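Local coordinates for protein DNA polymerase III subunit beta (Caulobacter crescentus, PDB 5WCE) that probably tethers DNA polymerases and other proteins to DNA as a ring-shaped head-to-tail homodimer, conferring processivity on replication, at residues Ala16-Leu21 / Ile84-Pro89; Leu41-Gly46 / Pro71-Ala76; Gly46-Phe51 / Glu63-Ile68; Asp57-Asp62 / Ala244-Val249; Arg135-Thr140 / Gly224-Leu229. All blocks are in the same frame, centred on the assembly; numbering follows the deposited sequence. Where two conformers were deposited one is given.

Contact 1 of 5, residues Ala16-Leu21 / Ile84-Pro89; sequences ALLKAL and IVRKLP
Val-85 of helix 78-87 meets three leucines of helix 14-25, and its two methyls share the work. CG2 takes the tighter neighbours: Leu-17 CD2 at 3.5 Å from Val-85 CG2, and Leu-21 CD1 at 3.7 Å from the same methyl. Both leucine side chains cross the valine at about a right angle. Val-85 CG1, anti to the backbone N (chi1 176°), lies by Leu-17 CG and approaches Leu-18 CB at 4.1 Å. Leu-18 starts out beside the contact, but its CD1 reaches the neighbouring residue, 3.8 Å from Arg-86 N and 4.0 Å from Arg-86 CB. Arg-86 takes part with its backbone and CB, while its guanidinium leads away to a salt bridge with Glu-83.

One turn separates Leu-17 from Leu-21, so the two branched side chains reach the same valine. Beneath them Phe-51 of strand 48-54 packs on both leucines, and Val-94 of strand 93-97 backs Leu-17. Ile-84 packs on Phe-114 and Leu-116, so both helices are seated on the sheets of the N-terminal domain, as in the paired helices that line the channel of bacterial sliding rings. Helix 78-87 has a second task: Lys-87 forms a salt bridge with Asp-281 of the second subunit, so the packing lies close behind the dimer joint.

No hydrogen bond spans the two segments. Cohesion therefore rests on shape and on the burial of branched aliphatic groups, which suit a helix-helix seam because they fill it without polar atoms that would need partners.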
# COMPACT_ATOMS: atom_id res chain seq x y z
N ALA A 16 -18.45 2.11 21.03
CA ALA A 16 -18.59 0.71 21.45
C ALA A 16 -18.94 -0.24 20.33
O ALA A 16 -18.44 -1.38 20.23
CB ALA A 16 -19.64 0.60 22.55
N LEU A 17 -19.85 0.20 19.48
CA LEU A 17 -20.31 -0.58 18.35
C LEU A 17 -19.16 -0.78 17.38
O LEU A 17 -18.92 -1.89 16.90
CB LEU A 17 -21.48 0.15 17.65
CG LEU A 17 -22.07 -0.52 16.42
CD1 LEU A 17 -22.44 -1.96 16.65
CD2 LEU A 17 -23.28 0.30 15.94
N LEU A 18 -18.44 0.30 17.12
CA LEU A 18 -17.31 0.28 16.20
C LEU A 18 -16.20 -0.62 16.68
O LEU A 18 -15.65 -1.35 15.87
CB LEU A 18 -16.77 1.69 15.97
CG LEU A 18 -15.70 1.92 14.92
CD1 LEU A 18 -16.19 1.50 13.55
CD2 LEU A 18 -15.36 3.40 14.91
N LYS A 19 -15.93 -0.58 17.98
CA LYS A 19 -14.84 -1.39 18.57
C LYS A 19 -15.11 -2.87 18.37
O LYS A 19 -14.24 -3.65 17.90
CB LYS A 19 -14.64 -1.01 20.03
CG LYS A 19 -13.60 -1.85 20.80
CD LYS A 19 -13.36 -1.28 22.19
CE LYS A 19 -13.19 -2.35 23.26
NZ LYS A 19 -12.61 -1.68 24.47
N ALA A 20 -16.34 -3.28 18.70
CA ALA A 20 -16.77 -4.67 18.49
C ALA A 20 -16.79 -5.14 17.04
O ALA A 20 -16.31 -6.25 16.71
CB ALA A 20 -18.12 -4.91 19.15
N LEU A 21 -17.39 -4.32 16.18
CA LEU A 21 -17.44 -4.60 14.77
C LEU A 21 -16.03 -4.75 14.18
O LEU A 21 -15.77 -5.71 13.43
CB LEU A 21 -18.19 -3.52 14.00
CG LEU A 21 -19.71 -3.47 14.18
CD1 LEU A 21 -20.33 -2.23 13.55
CD2 LEU A 21 -20.40 -4.70 13.65
N ILE A 84 -20.53 1.58 7.64
CA ILE A 84 -21.56 2.54 8.01
C ILE A 84 -21.20 3.19 9.36
O ILE A 84 -21.21 4.40 9.53
CB ILE A 84 -22.96 1.88 8.09
CG1 ILE A 84 -23.51 1.54 6.69
CG2 ILE A 84 -23.98 2.78 8.82
CD1 ILE A 84 -24.68 0.58 6.72
N VAL A 85 -20.92 2.35 10.33
CA VAL A 85 -20.71 2.85 11.68
C VAL A 85 -19.45 3.74 11.75
O VAL A 85 -19.47 4.78 12.38
CB VAL A 85 -20.69 1.72 12.74
CG1 VAL A 85 -20.37 2.29 14.12
CG2 VAL A 85 -22.03 0.97 12.73
N ARG A 86 -18.41 3.31 11.08
CA ARG A 86 -17.18 4.08 10.96
C ARG A 86 -17.45 5.51 10.45
O ARG A 86 -16.85 6.45 10.92
CB ARG A 86 -16.20 3.37 10.02
CG ARG A 86 -14.76 3.81 10.20
CD ARG A 86 -13.80 3.14 9.23
NE ARG A 86 -14.21 3.36 7.84
CZ ARG A 86 -14.17 4.51 7.16
NH1 ARG A 86 -13.77 5.67 7.73
NH2 ARG A 86 -14.57 4.55 5.90
N LYS A 87 -18.37 5.67 9.53
CA LYS A 87 -18.63 6.95 8.92
C LYS A 87 -19.65 7.77 9.70
O LYS A 87 -19.84 8.93 9.36
CB LYS A 87 -19.13 6.76 7.49
CG LYS A 87 -18.11 6.09 6.61
CD LYS A 87 -18.68 5.83 5.22
CE LYS A 87 -17.76 4.96 4.35
NZ LYS A 87 -18.41 4.86 2.99
N LEU A 88 -20.30 7.20 10.71
CA LEU A 88 -21.22 7.97 11.52
C LEU A 88 -20.47 9.05 12.33
O LEU A 88 -19.32 8.88 12.63
CB LEU A 88 -22.06 7.07 12.44
CG LEU A 88 -23.05 6.10 11.79
CD1 LEU A 88 -23.65 5.10 12.77
CD2 LEU A 88 -24.13 6.88 11.08
N PRO A 89 -21.13 10.17 12.65
CA PRO A 89 -20.41 11.22 13.42
C PRO A 89 -19.88 10.70 14.77
O PRO A 89 -20.53 9.87 15.40
CB PRO A 89 -21.46 12.27 13.68
CG PRO A 89 -22.67 11.88 12.92
CD PRO A 89 -22.56 10.45 12.55

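Contact 2 of 5, residues Leu41-Gly46 / Pro71-Ala76; sequences LLSAEG and PGQITA
Leu-41, Leu-42 and Gln-73 have the most surface buried where strand 39-45 pairs with strand 72-77, the outermost strand at one end of an eight-stranded antiparallel sheet. Leu-42 pairs with Ile-74 as a hydrogen-bonded pair: Leu-42 N gives to Ile-74 O at 2.8 Å, and Ile-74 N returns a bond to Leu-42 O at 3.0 Å. Their side chains lie on the same face and cross obliquely, Leu-42 CB 4.1 Å from Ile-74 CG1. Branched aliphatics suit this buried face, where Phe-51 covers Leu-42, and Phe-98 and Leu-105 cover Ile-74.

Leu-41 points to the other face. CG is anti to the backbone N (chi1 175°), and CD1 turns back to Thr-75 CG2 at 3.9 Å. This is a non-hydrogen-bonded pair, in which a threonine can offer its methyl to the leucine while its hydroxyl bonds elsewhere, to Leu-119 O and Asn-39. On the same face Gln-73 stretches beside Ser-43, its chain extended beyond CG. Small Ser-43 lets the long amide side chain lie close, with Gln-73 CG 3.5 Å from Ser-43 OG, and the hydroxyl makes a weak hydrogen bond to OE1.

At the start of strand 72-77, Gly-72 has backbone angles (166°/-178°) that would jam a side chain against the preceding carbonyl, so glycine fits. Its neighbour Pro-71 sets CB against the pairing strand, 3.2 Å from Ala-44 O, the same oxygen that accepts the Gly-72 N-H at 3.0 Å on an in-plane lone pair.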
# COMPACT_ATOMS: atom_id res chain seq x y z
N LEU A 41 -23.43 -12.29 13.25
CA LEU A 41 -24.51 -12.64 14.18
C LEU A 41 -24.54 -11.62 15.33
O LEU A 41 -23.56 -11.49 16.10
CB LEU A 41 -24.28 -14.04 14.74
CG LEU A 41 -25.30 -14.49 15.82
CD1 LEU A 41 -26.70 -14.61 15.24
CD2 LEU A 41 -24.80 -15.80 16.41
N LEU A 42 -25.65 -10.88 15.43
CA LEU A 42 -25.89 -9.87 16.44
C LEU A 42 -26.86 -10.51 17.45
O LEU A 42 -27.92 -10.99 17.06
CB LEU A 42 -26.49 -8.61 15.84
CG LEU A 42 -25.60 -7.87 14.83
CD1 LEU A 42 -26.42 -6.73 14.22
CD2 LEU A 42 -24.38 -7.28 15.49
N SER A 43 -26.47 -10.55 18.71
CA SER A 43 -27.32 -11.17 19.70
C SER A 43 -27.47 -10.21 20.89
O SER A 43 -26.50 -9.95 21.62
CB SER A 43 -26.71 -12.54 20.05
OG SER A 43 -27.47 -13.11 21.11
N ALA A 44 -28.67 -9.65 21.07
CA ALA A 44 -28.92 -8.67 22.12
C ALA A 44 -29.67 -9.31 23.29
O ALA A 44 -30.73 -9.91 23.09
CB ALA A 44 -29.73 -7.51 21.59
N GLU A 45 -29.16 -9.09 24.48
CA GLU A 45 -29.75 -9.68 25.68
C GLU A 45 -29.16 -8.98 26.89
O GLU A 45 -27.98 -8.73 26.94
CB GLU A 45 -29.42 -11.18 25.73
CG GLU A 45 -30.27 -11.98 26.69
CD GLU A 45 -29.72 -13.39 26.92
OE1 GLU A 45 -28.88 -13.86 26.11
OE2 GLU A 45 -30.09 -14.02 27.91
N GLY A 46 -30.00 -8.64 27.86
CA GLY A 46 -29.56 -7.99 29.10
C GLY A 46 -29.08 -6.57 28.85
O GLY A 46 -29.86 -5.69 28.50
N PRO A 71 -34.79 -7.86 23.40
CA PRO A 71 -33.73 -8.79 23.06
C PRO A 71 -34.04 -9.57 21.81
O PRO A 71 -35.21 -9.71 21.42
CB PRO A 71 -33.69 -9.75 24.26
CG PRO A 71 -35.10 -9.73 24.80
CD PRO A 71 -35.71 -8.40 24.44
N GLY A 72 -33.00 -10.07 21.17
CA GLY A 72 -33.18 -10.91 20.01
C GLY A 72 -31.88 -11.08 19.26
O GLY A 72 -30.85 -10.54 19.69
N GLN A 73 -31.97 -11.81 18.15
CA GLN A 73 -30.80 -12.19 17.33
C GLN A 73 -31.08 -12.03 15.86
O GLN A 73 -32.14 -12.44 15.37
CB GLN A 73 -30.43 -13.66 17.49
CG GLN A 73 -29.95 -14.10 18.84
CD GLN A 73 -29.43 -15.53 18.77
OE1 GLN A 73 -28.24 -15.78 19.01
NE2 GLN A 73 -30.32 -16.46 18.41
N ILE A 74 -30.13 -11.48 15.13
CA ILE A 74 -30.24 -11.40 13.68
C ILE A 74 -28.85 -11.47 13.08
O ILE A 74 -27.87 -11.35 13.82
CB ILE A 74 -30.85 -10.06 13.26
CG1 ILE A 74 -29.93 -8.91 13.72
CG2 ILE A 74 -32.27 -9.91 13.75
CD1 ILE A 74 -30.46 -7.54 13.52
N THR A 75 -28.77 -11.64 11.77
CA THR A 75 -27.48 -11.55 11.10
C THR A 75 -27.54 -10.47 10.03
O THR A 75 -28.60 -10.25 9.39
CB THR A 75 -26.95 -12.87 10.48
OG1 THR A 75 -27.59 -13.13 9.22
CG2 THR A 75 -27.16 -14.03 11.46
N ALA A 76 -26.41 -9.79 9.87
CA ALA A 76 -26.36 -8.67 8.93
C ALA A 76 -24.95 -8.53 8.34
O ALA A 76 -23.98 -8.97 8.98
CB ALA A 76 -26.78 -7.40 9.69

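Contact 3 of 5, residues Gly46-Phe51 / Glu63-Ile68; sequences GDRLSF and EGFAQI
Arg-48 lays its guanidinium flat over the ring of Phe-65, the planes only 7° apart and CZ 3.7 Å from the ring centroid, a cation-pi stack with NH1 above the centre of the ring. The opposite face of the guanidinium carries Glu-63, whose CG lies over its centre, so the cation is held between an aromatic ring and an aliphatic stem. The Glu-63 carboxylate, turned 47° against the guanidinium, also forms a salt bridge through OE2 to NH2; the modelled separation is very short and its exact length doubtful. A bend at chi2 (-76°) turns Arg-48 CD over the neighbouring strand, 3.2 Å from Gly-64 O.

Beneath this cluster runs the antiparallel hairpin of strands 48-54 and 58-65. Leu-49 and Gly-64 form a hydrogen-bonded pair of it, each N to the other's O at 2.9 Å. Gly-64 has no side chain on the face from which Phe-51 brings its ring, CE1 coming to 4.1 Å from Gly-64 N.

Where the strand is interrupted near Ala-66, the contact continues with the residues before strand 48-54. Ala-66 N donates to Asp-47 O at 3.0 Å from above the carbonyl plane, and Ile-68 turns CG1 toward Gly-46 O at 3.4 Å. Gly-46 has a positive phi, which favours glycine. Two waters bridge its carbonyl oxygen to the backbone of Ile-68, one accepting from N and the other donating to O.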
# COMPACT_ATOMS: atom_id res chain seq x y z
N GLY A 46 -30.00 -8.64 27.86
CA GLY A 46 -29.56 -7.99 29.10
C GLY A 46 -29.08 -6.57 28.85
O GLY A 46 -29.86 -5.69 28.50
N ASP A 47 -27.79 -6.38 29.05
CA ASP A 47 -27.11 -5.11 28.86
C ASP A 47 -26.00 -5.22 27.82
O ASP A 47 -25.15 -4.35 27.72
CB ASP A 47 -26.49 -4.69 30.17
CG ASP A 47 -27.57 -4.42 31.24
OD1 ASP A 47 -28.51 -3.65 30.98
OD2 ASP A 47 -27.52 -5.03 32.31
N ARG A 48 -26.01 -6.32 27.07
CA ARG A 48 -24.95 -6.61 26.08
C ARG A 48 -25.48 -6.95 24.67
O ARG A 48 -26.43 -7.72 24.50
CB ARG A 48 -24.09 -7.75 26.60
CG ARG A 48 -23.17 -7.33 27.69
CD ARG A 48 -21.97 -6.54 27.21
NE ARG A 48 -20.73 -6.90 27.91
CZ ARG A 48 -19.59 -6.20 27.81
NH1 ARG A 48 -19.50 -5.14 27.04
NH2 ARG A 48 -18.49 -6.59 28.46
N LEU A 49 -24.78 -6.40 23.68
CA LEU A 49 -24.87 -6.84 22.31
C LEU A 49 -23.64 -7.72 22.04
O LEU A 49 -22.50 -7.25 22.20
CB LEU A 49 -24.87 -5.64 21.37
CG LEU A 49 -25.03 -5.90 19.87
CD1 LEU A 49 -26.21 -6.80 19.59
CD2 LEU A 49 -25.16 -4.60 19.12
N SER A 50 -23.88 -8.97 21.68
CA SER A 50 -22.84 -9.92 21.29
C SER A 50 -22.72 -9.95 19.78
O SER A 50 -23.69 -9.70 19.05
CB SER A 50 -23.10 -11.32 21.82
OG SER A 50 -23.12 -11.28 23.24
N PHE A 51 -21.49 -10.22 19.32
CA PHE A 51 -21.11 -10.10 17.90
C PHE A 51 -20.35 -11.36 17.61
O PHE A 51 -19.49 -11.73 18.46
CB PHE A 51 -20.19 -8.94 17.68
CG PHE A 51 -20.79 -7.59 17.97
CD1 PHE A 51 -20.80 -7.08 19.28
CD2 PHE A 51 -21.20 -6.80 16.95
CE1 PHE A 51 -21.29 -5.80 19.54
CE2 PHE A 51 -21.68 -5.51 17.20
CZ PHE A 51 -21.74 -5.03 18.50
N GLU A 63 -18.23 -8.52 22.60
CA GLU A 63 -19.41 -8.00 23.26
C GLU A 63 -19.22 -6.54 23.56
O GLU A 63 -18.11 -6.09 23.79
CB GLU A 63 -19.78 -8.80 24.52
CG GLU A 63 -18.74 -8.79 25.60
CD GLU A 63 -19.20 -9.37 26.94
OE1 GLU A 63 -20.19 -10.14 27.01
OE2 GLU A 63 -18.59 -8.96 27.95
N GLY A 64 -20.31 -5.79 23.49
CA GLY A 64 -20.31 -4.39 23.92
C GLY A 64 -21.52 -4.08 24.76
O GLY A 64 -22.54 -4.75 24.63
N PHE A 65 -21.41 -3.06 25.61
CA PHE A 65 -22.56 -2.60 26.41
C PHE A 65 -23.55 -1.90 25.49
O PHE A 65 -23.12 -1.19 24.56
CB PHE A 65 -22.10 -1.66 27.50
CG PHE A 65 -21.23 -2.32 28.53
CD1 PHE A 65 -21.75 -3.38 29.31
CD2 PHE A 65 -19.93 -1.92 28.70
CE1 PHE A 65 -20.93 -3.99 30.27
CE2 PHE A 65 -19.10 -2.55 29.64
CZ PHE A 65 -19.62 -3.58 30.41
N ALA A 66 -24.83 -2.13 25.74
CA ALA A 66 -25.90 -1.50 24.97
C ALA A 66 -27.15 -1.41 25.83
O ALA A 66 -27.33 -2.21 26.76
CB ALA A 66 -26.21 -2.30 23.73
N GLN A 67 -28.01 -0.46 25.48
CA GLN A 67 -29.32 -0.38 26.08
C GLN A 67 -30.32 -1.18 25.24
O GLN A 67 -30.70 -0.78 24.10
CB GLN A 67 -29.73 1.09 26.17
CG GLN A 67 -30.99 1.28 26.96
CD GLN A 67 -31.83 2.37 26.36
OE1 GLN A 67 -31.80 3.52 26.83
NE2 GLN A 67 -32.54 2.04 25.27
N ILE A 68 -30.77 -2.31 25.80
CA ILE A 68 -31.56 -3.29 25.08
C ILE A 68 -33.03 -3.09 25.46
O ILE A 68 -33.41 -3.32 26.61
CB ILE A 68 -31.15 -4.74 25.38
CG1 ILE A 68 -29.61 -4.99 25.19
CG2 ILE A 68 -31.94 -5.71 24.53
CD1 ILE A 68 -29.08 -4.56 23.88
O HOH W 1 -30.23 -2.93 28.62
O HOH W 2 -32.71 -5.45 28.69

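Contact 4 of 5, residues Asp57-Asp62 / Ala244-Val249; sequences DMEIID and ALTSKV
Strands 58-65 and 243-248, paired from Asp-57/Lys-248 to Ile-61/Ala-244, form the seam at which the N-terminal and central domains fuse into one continuous antiparallel sheet. Five backbone hydrogen bonds stitch it. Glu-59 and Thr-246 exchange two, Glu-59 N to Thr-246 O at 2.8 Å and Thr-246 N to Glu-59 O at 2.9 Å, Ile-61 and Ala-244 exchange another two, and Lys-248 N reaches Asp-57 O at 2.8 Å.

On one face apolar groups pair: Met-58 CB lies 4.0 Å from Leu-245 CD2 and 3.8 Å from Ser-247 CB, and Ile-60 CG1 approaches Leu-245 CG more loosely. The small Ser-247 suits its place opposite Met-58, while its OG bonds to Lys-248 O and to Thr-212. On the other face a water bridges the buried polar ends of Glu-59 and Thr-246, donating to Glu-59 OE2 at 2.6 Å and also to the Glu-59 backbone O, and accepting from Thr-246 OG1 at 2.7 Å. Asp-57 OD1 and Lys-248 NZ, 4.4 Å apart, are too far for a salt bridge, though their opposite charges probably favour each other.

Helix 210-220 covers Met-58, Ile-60 and Leu-245, and Val-24 of helix 14-25 touches Ile-60; strands 48-54 and 235-240 continue the sheet on either side.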
# COMPACT_ATOMS: atom_id res chain seq x y z
N ASP A 57 -13.43 -22.04 9.70
CA ASP A 57 -12.25 -22.53 10.43
C ASP A 57 -12.13 -21.91 11.80
O ASP A 57 -11.73 -22.57 12.78
CB ASP A 57 -10.97 -22.27 9.63
CG ASP A 57 -10.93 -23.10 8.35
OD1 ASP A 57 -11.34 -24.28 8.35
OD2 ASP A 57 -10.52 -22.55 7.33
N MET A 58 -12.48 -20.64 11.90
CA MET A 58 -12.41 -19.92 13.14
C MET A 58 -13.58 -18.96 13.31
O MET A 58 -14.25 -18.59 12.32
CB MET A 58 -11.12 -19.16 13.23
CG MET A 58 -11.06 -17.91 12.35
SD MET A 58 -9.39 -17.24 12.14
CE MET A 58 -8.93 -18.48 10.93
N GLU A 59 -13.81 -18.62 14.58
CA GLU A 59 -14.91 -17.74 14.96
C GLU A 59 -14.36 -16.68 15.86
O GLU A 59 -13.64 -17.00 16.83
CB GLU A 59 -15.98 -18.53 15.72
CG GLU A 59 -17.16 -17.68 16.23
CD GLU A 59 -17.98 -18.46 17.23
OE1 GLU A 59 -19.04 -18.90 16.85
OE2 GLU A 59 -17.47 -18.69 18.35
N ILE A 60 -14.70 -15.43 15.60
CA ILE A 60 -14.38 -14.36 16.53
C ILE A 60 -15.69 -13.90 17.14
O ILE A 60 -16.67 -13.70 16.38
CB ILE A 60 -13.69 -13.16 15.86
CG1 ILE A 60 -12.45 -13.59 15.05
CG2 ILE A 60 -13.30 -12.16 16.91
CD1 ILE A 60 -11.71 -12.45 14.33
N ILE A 61 -15.69 -13.73 18.46
CA ILE A 61 -16.86 -13.20 19.21
C ILE A 61 -16.40 -11.97 19.97
O ILE A 61 -15.20 -11.84 20.35
CB ILE A 61 -17.49 -14.26 20.15
CG1 ILE A 61 -17.91 -15.51 19.35
CG2 ILE A 61 -18.76 -13.75 20.85
CD1 ILE A 61 -18.65 -16.57 20.16
N ASP A 62 -17.33 -11.03 20.20
CA ASP A 62 -17.04 -9.88 21.00
C ASP A 62 -18.33 -9.36 21.59
O ASP A 62 -19.44 -9.84 21.22
CB ASP A 62 -16.27 -8.83 20.19
CG ASP A 62 -15.51 -7.77 21.07
OD1 ASP A 62 -15.44 -7.85 22.31
OD2 ASP A 62 -15.04 -6.78 20.50
N ALA A 244 -13.08 -13.08 21.91
CA ALA A 244 -12.51 -14.48 21.95
C ALA A 244 -12.39 -15.02 20.54
O ALA A 244 -13.19 -14.68 19.63
CB ALA A 244 -13.38 -15.38 22.79
N LEU A 245 -11.37 -15.81 20.27
CA LEU A 245 -11.18 -16.41 18.97
C LEU A 245 -11.11 -17.91 19.19
O LEU A 245 -10.25 -18.38 19.95
CB LEU A 245 -9.89 -15.86 18.37
CG LEU A 245 -9.44 -16.20 16.97
CD1 LEU A 245 -7.94 -15.85 16.83
CD2 LEU A 245 -9.57 -17.63 16.59
N THR A 246 -12.05 -18.66 18.62
CA THR A 246 -12.04 -20.12 18.71
C THR A 246 -11.74 -20.66 17.32
O THR A 246 -12.35 -20.21 16.33
CB THR A 246 -13.40 -20.65 19.22
OG1 THR A 246 -13.79 -19.95 20.41
CG2 THR A 246 -13.32 -22.11 19.48
N SER A 247 -10.82 -21.63 17.21
CA SER A 247 -10.39 -22.13 15.89
C SER A 247 -10.20 -23.62 15.87
O SER A 247 -9.72 -24.24 16.87
CB SER A 247 -9.07 -21.44 15.46
OG SER A 247 -8.54 -21.98 14.24
N LYS A 248 -10.53 -24.23 14.72
CA LYS A 248 -10.03 -25.58 14.42
C LYS A 248 -8.49 -25.55 14.36
O LYS A 248 -7.88 -24.49 14.17
CB LYS A 248 -10.52 -26.08 13.07
CG LYS A 248 -12.03 -26.29 13.00
CD LYS A 248 -12.44 -26.57 11.58
CE LYS A 248 -13.96 -26.67 11.52
NZ LYS A 248 -14.43 -26.90 10.13
N VAL A 249 -7.92 -26.74 14.50
CA VAL A 249 -6.47 -26.92 14.40
C VAL A 249 -6.21 -27.79 13.19
O VAL A 249 -7.11 -28.45 12.72
CB VAL A 249 -5.82 -27.52 15.68
CG1 VAL A 249 -6.00 -26.56 16.88
CG2 VAL A 249 -6.31 -28.87 15.97
O HOH W 3 -15.19 -17.86 19.41

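Contact 5 of 5, residues Arg135-Thr140 / Gly224-Leu229; sequences RIAVDT and GETVDL
Thr-140 turns its hydroxyl onto the loop that leads into the partner strand: OG1, anti to its own carbonyl carbon (chi1 -61°), donates to Gly-224 O at 2.8 Å from above that carbonyl's plane. The same torsion leaves CG2 anti to the backbone N, near Val-227 CG2, and the two side chains cross at about a right angle. A beta-branched residue with one polar arm thus serves both the loop and the apolar face. Its backbone helps too, Thr-140 N bonding to Glu-225 O at 2.9 Å.

Val-138 and Val-227 form a hydrogen-bonded pair, joined by Val-138 N to Val-227 O at 2.8 Å and by the return bond. Val-138 CG2, anti to the carbonyl carbon, leans obliquely against Leu-229 CB at 4.2 Å. With Ile-136 these make an apolar face, on which Phe-238 and Phe-240 also pack.

Ala-137 faces the other way and, being small, lets the Asp-228 carboxylate sit close, Asp-228 OD1 3.7 Å from Ala-137 CB. Asp-228 OD2 rests against the aliphatic stem of Arg-135, 3.4 Å from CD; the chain, extended from CG to NE, carries its charge on to a salt bridge with Glu-239.

Asp-139, CG anti to the backbone N (chi1 -179°), points away and uses OD1 to cap Glu-142 N. Such an N-cap aspartate marks the passage from edge strand 136-139 into helix 140-148, a strand-to-helix junction of the central domain.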
# COMPACT_ATOMS: atom_id res chain seq x y z
N ARG A 135 -8.93 -22.73 31.13
CA ARG A 135 -8.19 -21.53 30.77
C ARG A 135 -6.79 -21.54 31.38
O ARG A 135 -6.61 -21.82 32.55
CB ARG A 135 -8.94 -20.28 31.21
CG ARG A 135 -10.17 -20.01 30.35
CD ARG A 135 -11.04 -18.94 30.97
NE ARG A 135 -12.21 -18.75 30.14
CZ ARG A 135 -13.26 -19.59 30.10
NH1 ARG A 135 -13.32 -20.68 30.88
NH2 ARG A 135 -14.26 -19.32 29.27
N ILE A 136 -5.82 -21.24 30.53
CA ILE A 136 -4.42 -21.10 30.89
C ILE A 136 -4.04 -19.64 30.62
O ILE A 136 -4.02 -19.21 29.47
CB ILE A 136 -3.57 -22.02 30.01
CG1 ILE A 136 -3.96 -23.48 30.24
CG2 ILE A 136 -2.11 -21.78 30.26
CD1 ILE A 136 -3.53 -24.43 29.15
N ALA A 137 -3.71 -18.88 31.65
CA ALA A 137 -3.30 -17.47 31.50
C ALA A 137 -1.87 -17.42 31.00
O ALA A 137 -0.98 -18.06 31.57
CB ALA A 137 -3.42 -16.72 32.80
N VAL A 138 -1.69 -16.73 29.87
CA VAL A 138 -0.41 -16.53 29.24
C VAL A 138 -0.12 -15.06 29.18
O VAL A 138 -0.91 -14.27 28.65
CB VAL A 138 -0.33 -17.14 27.81
CG1 VAL A 138 1.09 -17.06 27.29
CG2 VAL A 138 -0.84 -18.58 27.83
N ASP A 139 1.05 -14.67 29.68
CA ASP A 139 1.47 -13.29 29.53
C ASP A 139 1.41 -12.83 28.06
O ASP A 139 1.96 -13.49 27.15
CB ASP A 139 2.89 -13.11 30.10
CG ASP A 139 3.35 -11.71 29.99
OD1 ASP A 139 3.80 -11.25 28.92
OD2 ASP A 139 3.20 -11.01 30.99
N THR A 140 0.77 -11.70 27.82
CA THR A 140 0.45 -11.26 26.48
C THR A 140 1.69 -10.93 25.66
O THR A 140 1.77 -11.25 24.47
CB THR A 140 -0.49 -10.03 26.50
OG1 THR A 140 -1.74 -10.37 27.15
CG2 THR A 140 -0.79 -9.55 25.12
N GLY A 224 -5.13 -7.16 27.30
CA GLY A 224 -4.62 -6.79 28.62
C GLY A 224 -3.31 -7.46 28.96
O GLY A 224 -2.55 -7.84 28.06
N GLU A 225 -3.04 -7.66 30.25
CA GLU A 225 -1.74 -8.23 30.67
C GLU A 225 -1.56 -9.69 30.26
O GLU A 225 -0.43 -10.16 30.01
CB GLU A 225 -1.57 -8.15 32.21
CG GLU A 225 -1.35 -6.74 32.79
CD GLU A 225 -0.00 -6.13 32.41
OE1 GLU A 225 0.99 -6.29 33.18
OE2 GLU A 225 0.07 -5.49 31.34
N THR A 226 -2.68 -10.43 30.26
CA THR A 226 -2.67 -11.83 29.88
C THR A 226 -3.75 -12.13 28.86
O THR A 226 -4.71 -11.37 28.69
CB THR A 226 -2.79 -12.78 31.09
OG1 THR A 226 -4.04 -12.60 31.71
CG2 THR A 226 -1.71 -12.55 32.13
N VAL A 227 -3.52 -13.21 28.13
CA VAL A 227 -4.48 -13.82 27.20
C VAL A 227 -4.73 -15.22 27.77
O VAL A 227 -3.76 -15.94 28.15
CB VAL A 227 -3.90 -13.91 25.78
CG1 VAL A 227 -4.77 -14.75 24.84
CG2 VAL A 227 -3.68 -12.52 25.24
N ASP A 228 -6.01 -15.60 27.86
CA ASP A 228 -6.37 -16.95 28.20
C ASP A 228 -6.33 -17.91 26.98
O ASP A 228 -6.90 -17.62 25.90
CB ASP A 228 -7.73 -16.96 28.92
CG ASP A 228 -7.63 -16.56 30.39
OD1 ASP A 228 -6.51 -16.31 30.90
OD2 ASP A 228 -8.62 -16.57 31.09
N LEU A 229 -5.66 -19.06 27.15
CA LEU A 229 -5.52 -20.05 26.11
C LEU A 229 -6.21 -21.33 26.57
O LEU A 229 -6.08 -21.79 27.74
CB LEU A 229 -4.04 -20.29 25.81
CG LEU A 229 -3.68 -21.36 24.79
CD1 LEU A 229 -4.12 -20.97 23.39
CD2 LEU A 229 -2.17 -21.52 24.78

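Contacts 2, 3, 4 and 5 all reach one eight-stranded sheet that passes from the N-terminal into the central domain. Contacts 2 and 3 are close, centres 9 Å apart; they share Gly-46, and Ser-43 bonds to Ser-50 between them. Strand 58-65 runs through both contact 3 and contact 4, whose centres lie 20 Å apart, while contact 5 closes the far edge, its centre about 28 Å from that of contact 2. Contact 1 lies in the helical layer, 14 Å from contact 3 between centres, and touches it where Ala-20 CB meets Phe-51 CE1 at 3.3 Å. It also reaches contact 4 through Ala-20 and Asp-62. By its family the helical side probably faces DNA.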